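Local coordinates for protein alkaline serine protease AL20 (Nesterenkonia abyssinica, PDB 3CP7) that probably hydrolyses peptide bonds in other proteins as a secreted, alkaline, thermostable serine protease of the trypsin-like fold, at residues G69-E74 / V96-G101. Residues are numbered along the deposited sequence; the frame is centred on the assembly and turned at random.
Sequences GVWAAE and VLETKG
Two groups grip Val70 O: Lys100 NZ donates to it over 2.8 Å, coming from above the carbonyl plane, and a water donates as well. That water gives its other hydrogen to Glu98 OE2, which also takes the N-H of Ala72 at 2.8 Å, an almost straight bond (177°) that meets the carboxylate from above its plane. Glu98 CG sits between the backbone N and the carbonyl carbon (chi1 68°), and the chain runs extended beyond it to that N-H. Its own N donates to Ala72 O, and Glu74 N to Val96 O at 2.7 Å. These two bonds flank Ala73 and Leu97, an antiparallel non-hydrogen-bonded pair joining strands 71-78 and 93-97 of the closed six-stranded barrel of the trypsin-like fold. Beyond Leu97 the chain is loop. The extended Lys100 lies over one face of the Trp71 indole: CE makes a CH-pi contact, 3.8 Å from the six-membered centroid, and NZ a cation-pi contact, 4.1 Å from the five-membered one. Glu98 O meets the ring edge in plane, 3.2 Å from Trp71 CE3, while Trp71 NE1 donates to His68 O. An alanine in place of Trp71 would probably leave Lys100 without its aromatic face and His68 O without its indole donor.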
# COMPACT_ATOMS: atom_id res chain seq x y z
N GLY A 69 5.81 25.39 -9.64
CA GLY A 69 6.57 25.16 -8.43
C GLY A 69 6.83 23.70 -8.15
O GLY A 69 6.84 22.87 -9.06
N VAL A 70 7.04 23.40 -6.87
CA VAL A 70 7.50 22.09 -6.43
C VAL A 70 6.55 21.58 -5.35
O VAL A 70 6.15 22.34 -4.47
CB VAL A 70 8.97 22.17 -5.93
CG1 VAL A 70 9.08 22.88 -4.59
CG2 VAL A 70 9.59 20.81 -5.84
N TRP A 71 6.16 20.31 -5.44
CA TRP A 71 5.09 19.76 -4.61
C TRP A 71 5.57 18.56 -3.80
O TRP A 71 6.01 17.56 -4.36
CB TRP A 71 3.92 19.34 -5.52
CG TRP A 71 3.28 20.52 -6.17
CD1 TRP A 71 3.80 21.30 -7.16
CD2 TRP A 71 2.01 21.08 -5.84
NE1 TRP A 71 2.93 22.32 -7.47
CE2 TRP A 71 1.81 22.20 -6.68
CE3 TRP A 71 1.00 20.74 -4.92
CZ2 TRP A 71 0.66 23.00 -6.61
CZ3 TRP A 71 -0.15 21.52 -4.86
CH2 TRP A 71 -0.31 22.64 -5.70
N ALA A 72 5.48 18.65 -2.47
CA ALA A 72 5.92 17.56 -1.60
C ALA A 72 4.87 16.46 -1.51
O ALA A 72 3.67 16.74 -1.48
CB ALA A 72 6.24 18.09 -0.20
N ALA A 73 5.33 15.21 -1.43
CA ALA A 73 4.42 14.09 -1.20
C ALA A 73 3.93 14.04 0.24
O ALA A 73 4.67 14.33 1.19
CB ALA A 73 5.10 12.77 -1.55
N GLU A 74 2.66 13.66 0.40
CA GLU A 74 2.09 13.36 1.71
C GLU A 74 1.92 11.86 1.93
O GLU A 74 2.16 11.38 3.03
CB GLU A 74 0.76 14.07 1.90
CG GLU A 74 0.91 15.57 2.00
CD GLU A 74 -0.33 16.27 2.52
OE1 GLU A 74 -1.45 15.75 2.34
OE2 GLU A 74 -0.17 17.36 3.12
N VAL A 96 0.67 10.82 -3.51
CA VAL A 96 -0.38 11.80 -3.23
C VAL A 96 0.29 13.03 -2.63
O VAL A 96 0.96 12.95 -1.60
CB VAL A 96 -1.43 11.23 -2.28
CG1 VAL A 96 -2.55 12.25 -2.05
CG2 VAL A 96 -2.00 9.92 -2.83
N LEU A 97 0.13 14.16 -3.32
CA LEU A 97 0.86 15.38 -3.00
C LEU A 97 0.10 16.31 -2.08
O LEU A 97 -1.11 16.22 -1.93
CB LEU A 97 1.26 16.11 -4.30
CG LEU A 97 1.99 15.26 -5.35
CD1 LEU A 97 2.29 16.08 -6.58
CD2 LEU A 97 3.28 14.59 -4.81
N GLU A 98 0.87 17.19 -1.45
CA GLU A 98 0.33 18.24 -0.60
C GLU A 98 -0.64 19.15 -1.34
O GLU A 98 -0.65 19.21 -2.59
CB GLU A 98 1.48 19.08 -0.05
CG GLU A 98 2.20 19.91 -1.11
CD GLU A 98 3.32 20.78 -0.57
OE1 GLU A 98 3.18 21.32 0.55
OE2 GLU A 98 4.33 20.95 -1.29
N THR A 99 -1.45 19.85 -0.56
CA THR A 99 -2.28 20.93 -1.03
C THR A 99 -1.65 22.23 -0.53
O THR A 99 -1.18 22.29 0.62
CB THR A 99 -3.71 20.76 -0.49
OG1 THR A 99 -4.29 19.57 -1.03
CG2 THR A 99 -4.60 21.92 -0.87
N LYS A 100 -1.58 23.24 -1.39
CA LYS A 100 -0.94 24.51 -1.06
C LYS A 100 -1.99 25.60 -0.93
O LYS A 100 -2.55 26.03 -1.93
CB LYS A 100 0.05 24.91 -2.14
CG LYS A 100 1.27 24.04 -2.25
CD LYS A 100 2.16 24.57 -3.34
CE LYS A 100 3.37 23.71 -3.54
NZ LYS A 100 4.36 24.45 -4.36
N GLY A 101 -2.26 26.02 0.31
CA GLY A 101 -3.25 27.07 0.56
C GLY A 101 -4.57 26.78 -0.11
O GLY A 101 -5.19 27.65 -0.73
O HOH W 1 6.63 22.25 -1.56
O HOH W 2 -1.49 19.43 2.28